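Local coordinates for extracellular solute-binding protein (Bordetella parapertussis, PDB 3PU5), which probably binds a small solute, perhaps a polyamine, outside the cytoplasm and hands it to a membrane transporter, as periplasmic binding proteins do, at residues A[14-17]-A[18-22]; A[191-194]-A[195-199]. All blocks are in the same frame, centred on the assembly; numbering follows the deposited sequence.

Interactions 1 and 2 are both local: each follows the chain as it leaves a strand and enters a helix, and their centres lie 21 Å apart, with nearest atoms about 11 Å apart. Interaction 1 lies where the chain enters helix 15-33, joined mostly by backbone bonds of the i to i+4 kind, with one side-chain amide added. Interaction 2 bridges strand 188-192 and helix 197-204 through a carboxylate that accepts two backbone N-H groups and a proline lying over a phenyl ring. Each is partly buried, mixing inward apolar residues (Leu18 and Val21; Phe192 and Pro198) with polar ones nearer the surface. They belong to different parallel strand pairs, 7-12 with 36-41 and 145-148 with 188-192.

Interaction 1 (A[14-17]-A[18-22])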
loop_
_atom_site.group_PDB
_atom_site.type_symbol
_atom_site.label_atom_id
_atom_site.label_comp_id
_atom_site.label_asym_id
_atom_site.label_seq_id
_atom_site.Cartn_x
_atom_site.Cartn_y
_atom_site.Cartn_z
ATOM N N GLY A 14 -7.276 0.445 -12.948
ATOM C CA GLY A 14 -7.336 -0.292 -14.192
ATOM C C GLY A 14 -6.668 -1.639 -14.042
ATOM O O GLY A 14 -6.259 -2.029 -12.945
ATOM N N GLY A 15 -6.560 -2.359 -15.151
ATOM C CA GLY A 15 -5.899 -3.646 -15.144
ATOM C C GLY A 15 -6.443 -4.627 -14.125
ATOM O O GLY A 15 -7.635 -4.658 -13.837
ATOM N N SER A 16 -5.541 -5.422 -13.570
ATOM C CA SER A 16 -5.897 -6.541 -12.716
ATOM C C SER A 16 -6.574 -6.089 -11.419
ATOM O O SER A 16 -7.460 -6.770 -10.899
ATOM C CB SER A 16 -4.639 -7.347 -12.395
ATOM O OG SER A 16 -4.971 -8.584 -11.802
ATOM N N PHE A 17 -6.141 -4.946 -10.895
ATOM C CA PHE A 17 -6.728 -4.407 -9.671
ATOM C C PHE A 17 -8.214 -4.182 -9.904
ATOM O O PHE A 17 -9.048 -4.695 -9.162
ATOM C CB PHE A 17 -6.040 -3.096 -9.289
ATOM C CG PHE A 17 -6.538 -2.488 -7.997
ATOM C CD1 PHE A 17 -7.628 -1.627 -7.997
ATOM C CD2 PHE A 17 -5.897 -2.755 -6.789
ATOM C CE1 PHE A 17 -8.080 -1.055 -6.825
ATOM C CE2 PHE A 17 -6.341 -2.174 -5.603
ATOM C CZ PHE A 17 -7.441 -1.331 -5.624
ATOM N N LEU A 18 -8.537 -3.420 -10.949
ATOM C CA LEU A 18 -9.924 -3.101 -11.275
ATOM C C LEU A 18 -10.769 -4.355 -11.567
ATOM O O LEU A 18 -11.923 -4.453 -11.144
ATOM C CB LEU A 18 -9.988 -2.114 -12.454
ATOM C CG LEU A 18 -11.362 -1.502 -12.748
ATOM C CD1 LEU A 18 -11.229 -0.152 -13.458
ATOM C CD2 LEU A 18 -12.238 -2.445 -13.555
ATOM N N GLU A 19 -10.191 -5.299 -12.299
ATOM C CA GLU A 19 -10.886 -6.538 -12.631
ATOM C C GLU A 19 -11.236 -7.282 -11.355
ATOM O O GLU A 19 -12.303 -7.900 -11.244
ATOM C CB GLU A 19 -10.000 -7.423 -13.503
ATOM C CG GLU A 19 -9.633 -6.801 -14.839
ATOM C CD GLU A 19 -8.603 -7.622 -15.600
ATOM O OE1 GLU A 19 -8.098 -8.630 -15.040
ATOM O OE2 GLU A 19 -8.301 -7.254 -16.760
ATOM N N ASN A 20 -10.326 -7.229 -10.388
ATOM C CA ASN A 20 -10.554 -7.945 -9.146
ATOM C C ASN A 20 -11.501 -7.241 -8.194
ATOM O O ASN A 20 -12.241 -7.897 -7.480
ATOM C CB ASN A 20 -9.237 -8.352 -8.494
ATOM C CG ASN A 20 -8.641 -9.577 -9.161
ATOM O OD1 ASN A 20 -9.062 -10.699 -8.887
ATOM N ND2 ASN A 20 -7.687 -9.367 -10.062
ATOM N N VAL A 21 -11.498 -5.908 -8.207
ATOM C CA VAL A 21 -12.520 -5.158 -7.493
ATOM C C VAL A 21 -13.899 -5.505 -8.047
ATOM O O VAL A 21 -14.840 -5.694 -7.292
ATOM C CB VAL A 21 -12.314 -3.634 -7.606
ATOM C CG1 VAL A 21 -13.533 -2.907 -7.042
ATOM C CG2 VAL A 21 -11.040 -3.205 -6.869
ATOM N N ARG A 22 -14.010 -5.584 -9.371
ATOM C CA ARG A 22 -15.278 -5.928 -10.013
ATOM C C ARG A 22 -15.714 -7.334 -9.610
ATOM O O ARG A 22 -16.842 -7.553 -9.179
ATOM C CB ARG A 22 -15.168 -5.839 -11.541
ATOM C CG ARG A 22 -16.499 -6.119 -12.256
ATOM C CD ARG A 22 -16.377 -6.100 -13.779
ATOM N NE ARG A 22 -16.095 -4.759 -14.295
ATOM C CZ ARG A 22 -15.009 -4.442 -14.997
ATOM N NH1 ARG A 22 -14.103 -5.373 -15.277
ATOM N NH2 ARG A 22 -14.833 -3.198 -15.429
#
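Leu18 meets Gly14 where the chain turns into helix 15-33: Leu18 N gives a weak, rather long bond to Gly14 O (3.3 Å), and Leu18 CB lies against the CA and carbonyl carbon of the same glycine. One residue on, Glu19 N donates to Gly15 O at 3.1 Å, the regular i to i+4 bond of an alpha helix. The Glu19 side chain runs back along the outside of this turn, its CG 3.1 Å from Gly15 O. Gly15 itself has positive phi (54°), a backbone shape that favours glycine.

Asn20 carries the distinctive polar contact. Its backbone N reaches Ser16 O at 2.9 Å, and its side-chain ND2 reaches the same oxygen at 2.7 Å, the two donors arriving from opposite faces of the carbonyl plane. With CG beside the backbone N (chi1 -79°), the amide folds back over the preceding turn, and Ser16 O lies only 13° out of the amide plane. Two bonds therefore grip this one oxygen, and the one from ND2 restrains the rotation of the amide. Val21 N then bonds Phe17 O at 2.9 Å. Beside this bond the Val21 CG2 methyl touches Phe17 CE1 (3.7 Å), meeting the ring obliquely.

The turn belongs to the helix of a beta-alpha-beta unit, strand 7-12, helix 15-33 and strand 36-41, a building block of the alpha/beta lobes of periplasmic binding proteins. Leu18 and Val21 rest on Leu39 of strand 36-41, while Val21 and Asn20 also touch helix 265-275, where Phe271 meets the Phe17 ring edge-to-face.

Interaction 2 (A[191-194]-A[195-199]); sequences FFTA and FNDPV
Phe192, at the end of strand 188-192, packs on Asp197 and Pro198 in the segment that leads into helix 197-204. Its CB lies 3.4 Å from Asp197 CB, and its ring plane stands nearly perpendicular to that of the carboxylate. Pro198 lies over one face of the ring: CD is 4.0 Å from the ring centroid and 17° off the normal, a CH-pi contact offset toward the rim, and Pro198 CG adds an apolar touch at Phe192 CZ. The phenylalanine holds CG between its backbone N and carbonyl carbon (chi1 67°), an orientation that brings the ring under the proline. Strand 145-148 and Trp213 also touch this pair.

The segment is a strand-to-helix connection: strand 188-192 pairs in parallel with strand 145-148, and a type I beta turn from Ala194 to Asp197 makes the change of direction into helix 197-204. Thr193 gives its N-H to Asp197 OD2 at 3.0 Å, approaching nearly along the C-O axis. Ala194 N donates to the same oxygen at 2.8 Å, but from above the carboxylate plane, 62° out of it. One carboxylate oxygen thus gathers two successive N-H groups of the connection. Asp197 N closes the turn by bonding Ala194 O at 3.0 Å, and Phe195, next after Ala194, directs its ring to Trp213 in an edge-to-face pair.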
loop_
_atom_site.group_PDB
_atom_site.type_symbol
_atom_site.label_atom_id
_atom_site.label_comp_id
_atom_site.label_asym_id
_atom_site.label_seq_id
_atom_site.Cartn_x
_atom_site.Cartn_y
_atom_site.Cartn_z
ATOM N N PHE A 191 19.069 1.966 -8.189
ATOM C CA PHE A 191 17.914 2.567 -7.551
ATOM C C PHE A 191 16.750 2.365 -8.510
ATOM O O PHE A 191 16.661 3.026 -9.547
ATOM C CB PHE A 191 18.162 4.047 -7.264
ATOM C CG PHE A 191 19.123 4.286 -6.132
ATOM C CD1 PHE A 191 20.451 4.601 -6.382
ATOM C CD2 PHE A 191 18.702 4.178 -4.812
ATOM C CE1 PHE A 191 21.342 4.815 -5.329
ATOM C CE2 PHE A 191 19.577 4.387 -3.768
ATOM C CZ PHE A 191 20.903 4.708 -4.023
ATOM N N PHE A 192 15.869 1.431 -8.175
ATOM C CA PHE A 192 14.880 0.965 -9.131
ATOM C C PHE A 192 13.673 1.890 -9.236
ATOM O O PHE A 192 13.345 2.613 -8.300
ATOM C CB PHE A 192 14.462 -0.484 -8.838
ATOM C CG PHE A 192 13.708 -0.661 -7.544
ATOM C CD1 PHE A 192 12.341 -0.465 -7.495
ATOM C CD2 PHE A 192 14.367 -1.060 -6.385
ATOM C CE1 PHE A 192 11.639 -0.641 -6.305
ATOM C CE2 PHE A 192 13.676 -1.240 -5.204
ATOM C CZ PHE A 192 12.312 -1.029 -5.161
ATOM N N THR A 193 13.010 1.844 -10.386
ATOM C CA THR A 193 11.998 2.827 -10.719
ATOM C C THR A 193 10.613 2.224 -10.961
ATOM O O THR A 193 9.673 2.951 -11.249
ATOM C CB THR A 193 12.397 3.611 -11.984
ATOM O OG1 THR A 193 12.563 2.691 -13.065
ATOM C CG2 THR A 193 13.693 4.374 -11.773
ATOM N N ALA A 194 10.481 0.905 -10.865
ATOM C CA ALA A 194 9.169 0.281 -11.039
ATOM C C ALA A 194 8.892 -0.809 -9.999
ATOM O O ALA A 194 9.818 -1.440 -9.484
ATOM C CB ALA A 194 9.023 -0.276 -12.444
ATOM N N PHE A 195 7.613 -1.027 -9.705
ATOM C CA PHE A 195 7.184 -2.022 -8.714
ATOM C C PHE A 195 7.662 -3.449 -9.003
ATOM O O PHE A 195 7.921 -4.226 -8.083
ATOM C CB PHE A 195 5.663 -2.000 -8.584
ATOM C CG PHE A 195 5.141 -0.799 -7.851
ATOM C CD1 PHE A 195 5.467 -0.590 -6.517
ATOM C CD2 PHE A 195 4.328 0.122 -8.491
ATOM C CE1 PHE A 195 4.986 0.519 -5.838
ATOM C CE2 PHE A 195 3.844 1.234 -7.816
ATOM C CZ PHE A 195 4.172 1.431 -6.490
ATOM N N ASN A 196 7.783 -3.783 -10.280
ATOM C CA ASN A 196 8.170 -5.126 -10.695
ATOM C C ASN A 196 9.685 -5.334 -10.640
ATOM O O ASN A 196 10.170 -6.450 -10.803
ATOM C CB ASN A 196 7.633 -5.395 -12.107
ATOM C CG ASN A 196 7.878 -6.812 -12.575
ATOM O OD1 ASN A 196 7.494 -7.783 -11.915
ATOM N ND2 ASN A 196 8.507 -6.942 -13.738
ATOM N N ASP A 197 10.426 -4.260 -10.382
ATOM C CA ASP A 197 11.887 -4.309 -10.418
ATOM C C ASP A 197 12.551 -5.277 -9.412
ATOM O O ASP A 197 13.453 -6.024 -9.782
ATOM C CB ASP A 197 12.492 -2.896 -10.301
ATOM C CG ASP A 197 12.353 -2.080 -11.590
ATOM O OD1 ASP A 197 12.001 -2.665 -12.628
ATOM O OD2 ASP A 197 12.604 -0.851 -11.569
ATOM N N PRO A 198 12.138 -5.255 -8.131
ATOM C CA PRO A 198 12.797 -6.220 -7.237
ATOM C C PRO A 198 12.737 -7.675 -7.730
ATOM O O PRO A 198 13.743 -8.382 -7.684
ATOM C CB PRO A 198 12.021 -6.064 -5.924
ATOM C CG PRO A 198 11.609 -4.615 -5.924
ATOM C CD PRO A 198 11.292 -4.301 -7.388
ATOM N N VAL A 199 11.582 -8.121 -8.205
ATOM C CA VAL A 199 11.470 -9.500 -8.667
ATOM C C VAL A 199 12.405 -9.766 -9.859
ATOM O O VAL A 199 13.160 -10.749 -9.864
ATOM C CB VAL A 199 10.003 -9.874 -8.963
ATOM C CG1 VAL A 199 9.913 -11.053 -9.929
ATOM C CG2 VAL A 199 9.279 -10.185 -7.657
#